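Local coordinates for DUF72 domain-containing protein (Thermotoga maritima, PDB 1VPQ) that is of unknown function but belongs to the DUF72 family and folds as a TIM barrel, at residues M13-S19 / E245-N251; T18-E24 / F40-Y44; R51-F57 / D78-K84. One frame throughout, in Å; residues are numbered along the deposited sequence.

Interaction 1. Residues M13-S19 / E245-N251; sequences MVYVGTS and ETYVFFN
Tyr15 and Tyr247 sit abreast on neighbouring parallel strands where the first and last strands of a TIM barrel, 13-18 and 245-250, are joined. The short strand axes approach to 4.6 Å with a crossing angle of -22°. Six backbone hydrogen bonds tie them, running alternately from each strand to the other: the donors are Thr246, Tyr15, Val248, Gly17, Phe250 and Ser19, and Tyr15 N to Thr246 O, at 2.8 Å, is nearly straight. With CG anti to its carbonyl carbon (chi1 -58°), the Tyr15 side chain runs back toward the N-terminal end of the partner strand. Its CB lies 3.9 Å from Thr246 O, an oxygen that also sits at the ring edge. CD1 then meets CE1 of Tyr247 at 3.7 Å, the two rings pointing the same way with planes 35° apart, a slanted pairing short of a stack. One atom further, CE1 lies 3.7 Å from Glu245 OE1, while the Tyr15 hydroxyl stays 4.1 Å from Glu245 OE2; CG of that glutamate touches the ring edge in plane. Both tyrosines also reach Ile52, on the inner side of the barrel. The outer face carries Val14, Val16, Val248 and Phe250, packed beneath helices 226-240 and 257-270; here Val14 CG1 touches Val248 CG2 at 4.0 Å. A water links Met13 O and Thr246 OG1 at the start of the pair. Glu245, salt-bridged to Lys121, is fixed from its own strand as well: Tyr247 OH donates to OE1 on the anti side of the carboxylate, at 2.6 Å.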
loop_
_atom_site.group_PDB
_atom_site.type_symbol
_atom_site.label_atom_id
_atom_site.label_comp_id
_atom_site.label_asym_id
_atom_site.label_seq_id
_atom_site.Cartn_x
_atom_site.Cartn_y
_atom_site.Cartn_z
ATOM N N MET A 13 -6.458 -5.514 -15.596
ATOM C CA MET A 13 -5.085 -5.746 -15.176
ATOM C C MET A 13 -4.971 -5.911 -13.656
ATOM O O MET A 13 -5.666 -5.238 -12.904
ATOM C CB MET A 13 -4.241 -4.550 -15.623
ATOM C CG MET A 13 -2.734 -4.719 -15.508
ATOM S SD MET A 13 -1.942 -5.629 -16.841
ATOM C CE MET A 13 -2.703 -4.883 -18.299
ATOM N N VAL A 14 -4.099 -6.813 -13.211
ATOM C CA VAL A 14 -3.724 -6.886 -11.801
ATOM C C VAL A 14 -2.227 -6.604 -11.679
ATOM O O VAL A 14 -1.432 -7.243 -12.348
ATOM C CB VAL A 14 -4.050 -8.256 -11.188
ATOM C CG1 VAL A 14 -3.452 -8.380 -9.796
ATOM C CG2 VAL A 14 -5.552 -8.477 -11.141
ATOM N N TYR A 15 -1.857 -5.639 -10.839
ATOM C CA TYR A 15 -0.441 -5.321 -10.571
ATOM C C TYR A 15 -0.025 -5.771 -9.178
ATOM O O TYR A 15 -0.467 -5.202 -8.179
ATOM C CB TYR A 15 -0.174 -3.815 -10.657
ATOM C CG TYR A 15 -0.506 -3.165 -11.972
ATOM C CD1 TYR A 15 -1.817 -2.828 -12.288
ATOM C CD2 TYR A 15 0.494 -2.853 -12.888
ATOM C CE1 TYR A 15 -2.133 -2.208 -13.492
ATOM C CE2 TYR A 15 0.193 -2.242 -14.097
ATOM C CZ TYR A 15 -1.123 -1.916 -14.396
ATOM O OH TYR A 15 -1.431 -1.303 -15.603
ATOM N N VAL A 16 0.842 -6.772 -9.112
ATOM C CA VAL A 16 1.423 -7.190 -7.832
ATOM C C VAL A 16 2.852 -6.643 -7.661
ATOM O O VAL A 16 3.664 -6.638 -8.600
ATOM C CB VAL A 16 1.374 -8.730 -7.625
ATOM C CG1 VAL A 16 2.093 -9.466 -8.747
ATOM C CG2 VAL A 16 1.955 -9.132 -6.247
ATOM N N GLY A 17 3.129 -6.170 -6.449
ATOM C CA GLY A 17 4.459 -5.745 -6.049
ATOM C C GLY A 17 4.610 -5.812 -4.540
ATOM O O GLY A 17 3.836 -6.488 -3.861
ATOM N N THR A 18 5.621 -5.114 -4.026
ATOM C CA THR A 18 5.895 -5.048 -2.590
ATOM C C THR A 18 5.875 -3.607 -2.069
ATOM O O THR A 18 5.893 -2.647 -2.839
ATOM C CB THR A 18 7.272 -5.631 -2.271
ATOM O OG1 THR A 18 8.236 -5.005 -3.121
ATOM C CG2 THR A 18 7.293 -7.156 -2.481
ATOM N N SER A 19 5.835 -3.474 -0.745
ATOM C CA SER A 19 5.929 -2.166 -0.101
ATOM C C SER A 19 7.398 -1.832 0.071
ATOM O O SER A 19 8.057 -2.332 0.985
ATOM C CB SER A 19 5.228 -2.152 1.258
ATOM O OG SER A 19 3.830 -2.282 1.110
ATOM N N GLU A 245 -8.582 -1.756 -12.717
ATOM C CA GLU A 245 -7.278 -2.293 -12.304
ATOM C C GLU A 245 -7.268 -2.640 -10.820
ATOM O O GLU A 245 -8.031 -2.074 -10.036
ATOM C CB GLU A 245 -6.156 -1.291 -12.582
ATOM C CG GLU A 245 -5.821 -1.105 -14.054
ATOM C CD GLU A 245 -5.018 0.149 -14.335
ATOM O OE1 GLU A 245 -4.376 0.688 -13.413
ATOM O OE2 GLU A 245 -5.042 0.606 -15.499
ATOM N N THR A 246 -6.389 -3.570 -10.449
ATOM C CA THR A 246 -6.232 -4.020 -9.064
ATOM C C THR A 246 -4.761 -3.925 -8.695
ATOM O O THR A 246 -3.901 -4.337 -9.474
ATOM C CB THR A 246 -6.706 -5.487 -8.884
ATOM O OG1 THR A 246 -8.126 -5.566 -9.046
ATOM C CG2 THR A 246 -6.343 -6.028 -7.509
ATOM N N TYR A 247 -4.481 -3.385 -7.511
ATOM C CA TYR A 247 -3.112 -3.217 -7.025
ATOM C C TYR A 247 -2.927 -4.032 -5.764
ATOM O O TYR A 247 -3.637 -3.840 -4.783
ATOM C CB TYR A 247 -2.799 -1.739 -6.761
ATOM C CG TYR A 247 -3.304 -0.850 -7.864
ATOM C CD1 TYR A 247 -2.759 -0.920 -9.143
ATOM C CD2 TYR A 247 -4.351 0.039 -7.643
ATOM C CE1 TYR A 247 -3.243 -0.125 -10.169
ATOM C CE2 TYR A 247 -4.835 0.835 -8.660
ATOM C CZ TYR A 247 -4.281 0.752 -9.922
ATOM O OH TYR A 247 -4.775 1.555 -10.941
ATOM N N VAL A 248 -1.959 -4.934 -5.791
ATOM C CA VAL A 248 -1.756 -5.881 -4.707
ATOM C C VAL A 248 -0.333 -5.715 -4.194
ATOM O O VAL A 248 0.624 -5.863 -4.949
ATOM C CB VAL A 248 -1.974 -7.331 -5.194
ATOM C CG1 VAL A 248 -1.873 -8.313 -4.040
ATOM C CG2 VAL A 248 -3.333 -7.478 -5.913
ATOM N N PHE A 249 -0.190 -5.391 -2.918
ATOM C CA PHE A 249 1.141 -5.206 -2.326
ATOM C C PHE A 249 1.318 -6.083 -1.104
ATOM O O PHE A 249 0.384 -6.229 -0.315
ATOM C CB PHE A 249 1.369 -3.738 -1.951
ATOM C CG PHE A 249 1.268 -2.799 -3.118
ATOM C CD1 PHE A 249 2.368 -2.559 -3.932
ATOM C CD2 PHE A 249 0.066 -2.171 -3.420
ATOM C CE1 PHE A 249 2.273 -1.706 -5.022
ATOM C CE2 PHE A 249 -0.032 -1.313 -4.516
ATOM C CZ PHE A 249 1.080 -1.086 -5.311
ATOM N N PHE A 250 2.522 -6.651 -0.964
ATOM C CA PHE A 250 2.921 -7.462 0.198
ATOM C C PHE A 250 3.838 -6.660 1.096
ATOM O O PHE A 250 4.834 -6.102 0.638
ATOM C CB PHE A 250 3.664 -8.730 -0.233
ATOM C CG PHE A 250 2.767 -9.831 -0.692
ATOM C CD1 PHE A 250 2.211 -9.800 -1.963
ATOM C CD2 PHE A 250 2.476 -10.896 0.142
ATOM C CE1 PHE A 250 1.384 -10.812 -2.400
ATOM C CE2 PHE A 250 1.649 -11.914 -0.287
ATOM C CZ PHE A 250 1.101 -11.869 -1.570
ATOM N N ASN A 251 3.515 -6.651 2.384
ATOM C CA ASN A 251 4.127 -5.747 3.341
ATOM C C ASN A 251 4.956 -6.468 4.396
ATOM O O ASN A 251 5.570 -5.827 5.248
ATOM C CB ASN A 251 3.021 -4.926 4.024
ATOM C CG ASN A 251 3.530 -3.626 4.607
ATOM O OD1 ASN A 251 4.460 -3.011 4.079
ATOM N ND2 ASN A 251 2.923 -3.197 5.702
HETATM O O HOH W 1 -8.524 -5.284 -12.184
#

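Interaction 2. Residues T18-E24 / F40-Y44; sequences TSGFSFE and FLKYY
Phe21 lies flat against Leu41 where the loop following the first TIM-barrel strand, 13-18, folds back over helix 40-46, the helix that leads on to strand 52-55. CG of Phe21 stands between the backbone N and the carbonyl carbon (chi1 70°), a setting that carries the ring over to the helix. Leu41 CD1 hangs over the ring centre, 4.0 Å from the centroid and 9° off the normal, a CH-pi contact; Ser22 CB covers the rim of the opposite face. In the ring plane, Phe40 CB touches Phe21 CD1 at the edge, while Phe21 CB leans on Tyr44 CD2 at 3.6 Å. Met71 of helix 65-72 and Pro63 also touch Phe21. The Phe40 ring, stacked on Tyr31, reaches along the loop: its CD2 side faces Ser22, CE2 approaches Phe23 O, and CZ has Glu24 OE1 near its plane at 3.6 Å, the chain of Glu24 bending at chi2 (-87°) to bring the carboxylate in. That oxygen is buried by the contact and has no polar partner in the model. Tyr44 sends its hydroxyl past Thr18 to the barrel wall, where it is also hydrogen-bonded to Ile52 O. Thr18 OG1 lies at the tyrosine's ring edge, 3.1 Å from CE2, and donates to Gly20 O at 2.9 Å. Thr18 N closes the contact, giving Tyr44 OH a nearly straight bond of 3.1 Å.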
loop_
_atom_site.group_PDB
_atom_site.type_symbol
_atom_site.label_atom_id
_atom_site.label_comp_id
_atom_site.label_asym_id
_atom_site.label_seq_id
_atom_site.Cartn_x
_atom_site.Cartn_y
_atom_site.Cartn_z
ATOM N N THR A 18 5.621 -5.114 -4.026
ATOM C CA THR A 18 5.895 -5.048 -2.590
ATOM C C THR A 18 5.875 -3.607 -2.069
ATOM O O THR A 18 5.893 -2.647 -2.839
ATOM C CB THR A 18 7.272 -5.631 -2.271
ATOM O OG1 THR A 18 8.236 -5.005 -3.121
ATOM C CG2 THR A 18 7.293 -7.156 -2.481
ATOM N N SER A 19 5.835 -3.474 -0.745
ATOM C CA SER A 19 5.929 -2.166 -0.101
ATOM C C SER A 19 7.398 -1.832 0.071
ATOM O O SER A 19 8.057 -2.332 0.985
ATOM C CB SER A 19 5.228 -2.152 1.258
ATOM O OG SER A 19 3.830 -2.282 1.110
ATOM N N GLY A 20 7.901 -0.989 -0.824
ATOM C CA GLY A 20 9.318 -0.663 -0.868
ATOM C C GLY A 20 10.093 -1.705 -1.651
ATOM O O GLY A 20 9.622 -2.828 -1.865
ATOM N N PHE A 21 11.278 -1.307 -2.090
ATOM C CA PHE A 21 12.213 -2.188 -2.794
ATOM C C PHE A 21 13.629 -2.127 -2.203
ATOM O O PHE A 21 14.450 -2.986 -2.492
ATOM C CB PHE A 21 12.279 -1.790 -4.272
ATOM C CG PHE A 21 12.968 -0.470 -4.510
ATOM C CD1 PHE A 21 14.343 -0.413 -4.703
ATOM C CD2 PHE A 21 12.247 0.716 -4.515
ATOM C CE1 PHE A 21 14.988 0.797 -4.912
ATOM C CE2 PHE A 21 12.886 1.934 -4.719
ATOM C CZ PHE A 21 14.261 1.971 -4.921
ATOM N N SER A 22 13.907 -1.107 -1.392
ATOM C CA SER A 22 15.267 -0.784 -0.956
ATOM C C SER A 22 15.558 -1.346 0.434
ATOM O O SER A 22 15.524 -0.626 1.431
ATOM C CB SER A 22 15.470 0.737 -0.989
ATOM O OG SER A 22 16.839 1.093 -0.928
ATOM N N PHE A 23 15.841 -2.647 0.479
ATOM C CA PHE A 23 16.139 -3.363 1.722
ATOM C C PHE A 23 17.435 -4.156 1.580
ATOM O O PHE A 23 17.657 -4.802 0.557
ATOM C CB PHE A 23 15.009 -4.336 2.074
ATOM C CG PHE A 23 13.659 -3.685 2.235
ATOM C CD1 PHE A 23 13.330 -3.014 3.405
ATOM C CD2 PHE A 23 12.711 -3.761 1.224
ATOM C CE1 PHE A 23 12.078 -2.418 3.559
ATOM C CE2 PHE A 23 11.458 -3.167 1.369
ATOM C CZ PHE A 23 11.141 -2.497 2.538
ATOM N N GLU A 24 18.278 -4.108 2.609
ATOM C CA GLU A 24 19.507 -4.905 2.666
ATOM C C GLU A 24 19.220 -6.346 3.113
ATOM O O GLU A 24 19.866 -7.279 2.647
ATOM C CB GLU A 24 20.516 -4.253 3.612
ATOM C CG GLU A 24 21.048 -2.892 3.134
ATOM C CD GLU A 24 22.264 -3.011 2.218
ATOM O OE1 GLU A 24 22.128 -3.568 1.107
ATOM O OE2 GLU A 24 23.357 -2.538 2.611
ATOM N N PHE A 40 19.149 -1.825 -7.081
ATOM C CA PHE A 40 17.998 -2.495 -6.471
ATOM C C PHE A 40 16.727 -2.303 -7.293
ATOM O O PHE A 40 15.987 -3.257 -7.531
ATOM C CB PHE A 40 17.713 -1.959 -5.055
ATOM C CG PHE A 40 18.610 -2.500 -3.968
ATOM C CD1 PHE A 40 19.486 -3.555 -4.185
ATOM C CD2 PHE A 40 18.531 -1.955 -2.693
ATOM C CE1 PHE A 40 20.291 -4.034 -3.154
ATOM C CE2 PHE A 40 19.324 -2.426 -1.657
ATOM C CZ PHE A 40 20.209 -3.468 -1.886
ATOM N N LEU A 41 16.460 -1.064 -7.696
ATOM C CA LEU A 41 15.233 -0.762 -8.424
ATOM C C LEU A 41 15.225 -1.432 -9.802
ATOM O O LEU A 41 14.217 -1.996 -10.200
ATOM C CB LEU A 41 15.005 0.751 -8.553
ATOM C CG LEU A 41 13.711 1.146 -9.291
ATOM C CD1 LEU A 41 12.454 0.615 -8.592
ATOM C CD2 LEU A 41 13.623 2.649 -9.466
ATOM N N LYS A 42 16.347 -1.361 -10.515
ATOM C CA LYS A 42 16.477 -2.033 -11.808
ATOM C C LYS A 42 16.284 -3.544 -11.669
ATOM O O LYS A 42 15.581 -4.154 -12.474
ATOM C CB LYS A 42 17.827 -1.735 -12.454
ATOM C CG LYS A 42 17.985 -2.321 -13.850
ATOM C CD LYS A 42 19.249 -1.816 -14.494
ATOM C CE LYS A 42 19.363 -2.251 -15.946
ATOM N NZ LYS A 42 20.475 -1.516 -16.626
ATOM N N TYR A 43 16.893 -4.135 -10.643
ATOM C CA TYR A 43 16.741 -5.569 -10.381
ATOM C C TYR A 43 15.294 -5.926 -10.048
ATOM O O TYR A 43 14.787 -6.958 -10.474
ATOM C CB TYR A 43 17.658 -6.039 -9.243
ATOM C CG TYR A 43 17.895 -7.536 -9.270
ATOM C CD1 TYR A 43 17.007 -8.420 -8.652
ATOM C CD2 TYR A 43 18.994 -8.076 -9.944
ATOM C CE1 TYR A 43 17.221 -9.804 -8.685
ATOM C CE2 TYR A 43 19.214 -9.455 -9.988
ATOM C CZ TYR A 43 18.326 -10.313 -9.357
ATOM O OH TYR A 43 18.547 -11.675 -9.395
ATOM N N TYR A 44 14.646 -5.064 -9.278
ATOM C CA TYR A 44 13.242 -5.215 -8.921
ATOM C C TYR A 44 12.316 -5.332 -10.156
ATOM O O TYR A 44 11.531 -6.279 -10.250
ATOM C CB TYR A 44 12.841 -4.030 -8.031
ATOM C CG TYR A 44 11.422 -4.016 -7.530
ATOM C CD1 TYR A 44 10.408 -3.422 -8.279
ATOM C CD2 TYR A 44 11.096 -4.560 -6.298
ATOM C CE1 TYR A 44 9.097 -3.393 -7.824
ATOM C CE2 TYR A 44 9.783 -4.528 -5.823
ATOM C CZ TYR A 44 8.785 -3.948 -6.597
ATOM O OH TYR A 44 7.483 -3.909 -6.147
#

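Interaction 3. Residues R51-F57 / D78-K84. With SO4 (sulfate ion), chain B.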
loop_
_atom_site.group_PDB
_atom_site.type_symbol
_atom_site.label_atom_id
_atom_site.label_comp_id
_atom_site.label_asym_id
_atom_site.label_seq_id
_atom_site.Cartn_x
_atom_site.Cartn_y
_atom_site.Cartn_z
ATOM N N ARG A 51 5.900 -4.856 -11.790
ATOM C CA ARG A 51 5.561 -3.676 -12.590
ATOM C C ARG A 51 5.041 -2.512 -11.734
ATOM O O ARG A 51 4.599 -1.496 -12.255
ATOM C CB ARG A 51 4.503 -4.062 -13.621
ATOM C CG ARG A 51 4.952 -5.173 -14.584
ATOM C CD ARG A 51 5.341 -4.617 -15.941
ATOM N NE ARG A 51 4.215 -3.908 -16.552
ATOM C CZ ARG A 51 3.176 -4.489 -17.147
ATOM N NH1 ARG A 51 3.088 -5.819 -17.240
ATOM N NH2 ARG A 51 2.214 -3.723 -17.657
ATOM N N ILE A 52 5.095 -2.671 -10.416
ATOM C CA ILE A 52 4.577 -1.667 -9.494
ATOM C C ILE A 52 5.266 -1.810 -8.139
ATOM O O ILE A 52 5.721 -2.899 -7.773
ATOM C CB ILE A 52 3.017 -1.767 -9.354
ATOM C CG1 ILE A 52 2.431 -0.462 -8.811
ATOM C CG2 ILE A 52 2.601 -2.953 -8.472
ATOM C CD1 ILE A 52 0.908 -0.377 -8.891
ATOM N N VAL A 53 5.352 -0.701 -7.413
ATOM C CA VAL A 53 5.854 -0.712 -6.047
ATOM C C VAL A 53 5.118 0.373 -5.273
ATOM O O VAL A 53 4.745 1.394 -5.839
ATOM C CB VAL A 53 7.403 -0.520 -5.984
ATOM C CG1 VAL A 53 7.825 0.859 -6.486
ATOM C CG2 VAL A 53 7.937 -0.761 -4.578
ATOM N N GLU A 54 4.883 0.121 -3.991
ATOM C CA GLU A 54 4.235 1.071 -3.095
ATOM C C GLU A 54 5.301 1.759 -2.247
ATOM O O GLU A 54 6.088 1.094 -1.585
ATOM C CB GLU A 54 3.256 0.321 -2.204
ATOM C CG GLU A 54 2.490 1.170 -1.215
ATOM C CD GLU A 54 1.739 0.316 -0.222
ATOM O OE1 GLU A 54 2.372 -0.106 0.766
ATOM O OE2 GLU A 54 0.527 0.068 -0.441
ATOM N N LEU A 55 5.305 3.092 -2.253
ATOM C CA LEU A 55 6.369 3.867 -1.609
ATOM C C LEU A 55 5.901 4.779 -0.470
ATOM O O LEU A 55 4.769 5.255 -0.449
ATOM C CB LEU A 55 7.113 4.690 -2.663
ATOM C CG LEU A 55 7.904 3.843 -3.670
ATOM C CD1 LEU A 55 8.313 4.658 -4.873
ATOM C CD2 LEU A 55 9.127 3.214 -3.016
ATOM N N ASN A 56 6.804 4.995 0.482
ATOM C CA ASN A 56 6.591 5.930 1.572
ATOM C C ASN A 56 7.860 6.744 1.767
ATOM O O ASN A 56 8.833 6.271 2.359
ATOM C CB ASN A 56 6.222 5.188 2.860
ATOM C CG ASN A 56 6.019 6.123 4.050
ATOM O OD1 ASN A 56 5.609 7.276 3.901
ATOM N ND2 ASN A 56 6.299 5.616 5.242
ATOM N N PHE A 57 7.838 7.974 1.265
ATOM C CA PHE A 57 9.000 8.845 1.308
ATOM C C PHE A 57 9.061 9.563 2.632
ATOM O O PHE A 57 8.155 10.312 2.981
ATOM C CB PHE A 57 8.948 9.866 0.174
ATOM C CG PHE A 57 8.913 9.242 -1.183
ATOM C CD1 PHE A 57 10.078 8.780 -1.774
ATOM C CD2 PHE A 57 7.711 9.094 -1.861
ATOM C CE1 PHE A 57 10.045 8.188 -3.027
ATOM C CE2 PHE A 57 7.670 8.510 -3.111
ATOM C CZ PHE A 57 8.837 8.054 -3.697
ATOM N N ASP A 78 6.463 1.557 -18.570
ATOM C CA ASP A 78 5.472 0.672 -17.942
ATOM C C ASP A 78 5.884 0.230 -16.531
ATOM O O ASP A 78 5.689 -0.924 -16.149
ATOM C CB ASP A 78 5.170 -0.547 -18.840
ATOM C CG ASP A 78 6.346 -1.518 -18.951
ATOM O OD1 ASP A 78 7.515 -1.069 -18.899
ATOM O OD2 ASP A 78 6.098 -2.736 -19.097
ATOM N N PHE A 79 6.461 1.146 -15.759
ATOM C CA PHE A 79 6.668 0.915 -14.337
ATOM C C PHE A 79 5.943 2.002 -13.564
ATOM O O PHE A 79 6.125 3.190 -13.828
ATOM C CB PHE A 79 8.146 0.888 -13.970
ATOM C CG PHE A 79 8.401 0.406 -12.572
ATOM C CD1 PHE A 79 8.259 -0.938 -12.251
ATOM C CD2 PHE A 79 8.766 1.297 -11.572
ATOM C CE1 PHE A 79 8.485 -1.388 -10.956
ATOM C CE2 PHE A 79 8.998 0.856 -10.277
ATOM C CZ PHE A 79 8.858 -0.493 -9.970
ATOM N N TYR A 80 5.127 1.567 -12.608
ATOM C CA TYR A 80 4.197 2.430 -11.899
ATOM C C TYR A 80 4.424 2.358 -10.408
ATOM O O TYR A 80 5.134 1.491 -9.916
ATOM C CB TYR A 80 2.764 1.996 -12.189
ATOM C CG TYR A 80 2.445 1.945 -13.656
ATOM C CD1 TYR A 80 2.137 3.103 -14.362
ATOM C CD2 TYR A 80 2.463 0.737 -14.348
ATOM C CE1 TYR A 80 1.843 3.056 -15.714
ATOM C CE2 TYR A 80 2.178 0.684 -15.699
ATOM C CZ TYR A 80 1.870 1.842 -16.373
ATOM O OH TYR A 80 1.588 1.775 -17.710
ATOM N N PHE A 81 3.800 3.265 -9.676
ATOM C CA PHE A 81 3.847 3.169 -8.232
ATOM C C PHE A 81 2.623 3.763 -7.558
ATOM O O PHE A 81 1.818 4.442 -8.191
ATOM C CB PHE A 81 5.158 3.769 -7.687
ATOM C CG PHE A 81 5.322 5.234 -7.946
ATOM C CD1 PHE A 81 5.684 5.696 -9.203
ATOM C CD2 PHE A 81 5.143 6.155 -6.917
ATOM C CE1 PHE A 81 5.840 7.057 -9.434
ATOM C CE2 PHE A 81 5.303 7.521 -7.140
ATOM C CZ PHE A 81 5.644 7.969 -8.395
ATOM N N THR A 82 2.472 3.420 -6.281
ATOM C CA THR A 82 1.508 4.043 -5.380
ATOM C C THR A 82 2.285 4.685 -4.239
ATOM O O THR A 82 3.420 4.288 -3.948
ATOM C CB THR A 82 0.529 3.026 -4.794
ATOM O OG1 THR A 82 1.251 2.052 -4.030
ATOM C CG2 THR A 82 -0.258 2.333 -5.897
ATOM N N VAL A 83 1.684 5.680 -3.595
ATOM C CA VAL A 83 2.403 6.488 -2.607
ATOM C C VAL A 83 1.565 6.712 -1.356
ATOM O O VAL A 83 0.370 6.973 -1.445
ATOM C CB VAL A 83 2.808 7.881 -3.178
ATOM C CG1 VAL A 83 3.894 8.529 -2.324
ATOM C CG2 VAL A 83 3.312 7.749 -4.576
ATOM N N LYS A 84 2.211 6.628 -0.194
ATOM C CA LYS A 84 1.566 6.986 1.065
ATOM C C LYS A 84 1.499 8.510 1.225
ATOM O O LYS A 84 2.468 9.215 0.920
ATOM C CB LYS A 84 2.306 6.370 2.259
ATOM C CG LYS A 84 1.942 4.929 2.540
ATOM C CD LYS A 84 2.426 4.507 3.916
ATOM C CE LYS A 84 1.846 3.163 4.335
ATOM N NZ LYS A 84 2.202 2.819 5.746
HETATM S S SO4 B . 1.599 -0.378 7.405
HETATM O O1 SO4 B . 0.141 -0.372 7.338
HETATM O O2 SO4 B . 2.060 0.453 8.512
HETATM O O3 SO4 B . 2.037 -1.750 7.614
HETATM O O4 SO4 B . 2.141 0.171 6.167
HETATM O O HOH W 2 5.125 9.431 0.945
#
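From Arg51 and Tyr80 to Leu55 and Lys84, the parallel strands 52-55 and 80-84 run 4.6 Å apart at 16°, zipped loosely at the start, where Val53 N to Tyr80 O is weak, and more tightly at the end, where Leu55 N reaches Thr82 O at 2.8 Å and Lys84 N reaches Leu55 O at 2.9 Å. Before the strands begin, Arg51 bends at chi2 and chi3 and brings NE to Asp78: a weak bond to its backbone O in the guanidinium plane, and a 3.4 Å salt bridge from NE to OD2, which lies well out of that plane, so charge alone acts there. The Phe79 ring slants across the backbone of Arg51 and Ile52 and meets Val53 CG1 with its CZ at 3.9 Å. Further on, Leu55 CD1 touches Phe81 CD2, and Phe57 turns a ring edge to Val83 CG1. On the other face, Thr82 OG1 nestles against Glu54 CB and CG, each 3.2 Å away, and bonds to Tyr201 OH, which also holds Glu54 OE2; Glu54 OE1 is hydrogen-bonded to Ser19 OG and salt-bridged to Arg203. The Lys84 side chain, extended beyond CG, crosses Asn56 with its CD and ends at a sulfate probably from the crystallisation liquor, NZ to O4 2.7 Å; NZ also bonds Gln126. The pair belongs to a beta-alpha-beta unit whose helix 65-72 covers the outer face, Phe68 meeting Phe81 edge-to-face; strand 120-126 continues the sheet beyond 80-84, and Phe249 of strand 245-250 packs on Glu54 and Thr82 inside the barrel.

How the interactions relate
Interactions 1 and 3 are strand pairs of one barrel wall, their centres 9 Å apart. Thr18 O to Glu54 N, 3.2 Å and probably a hydrogen bond, joins strand 13-18 to 52-55 and so completes the ring. Interaction 2, 14 Å from interaction 1 and 11 Å from interaction 3, anchors the intervening helix 40-46, whose Tyr44 bridges both strands. Along the chain, interaction 2 precedes interaction 3, and interaction 1 encloses both by bringing the chain's last strand back to its first. Lys84, ending its strand, and Asn251, just past the end of strand 245-250, lie by the same sulfate, which may mark a pocket at the barrel mouth where TIM barrels usually have their active sites.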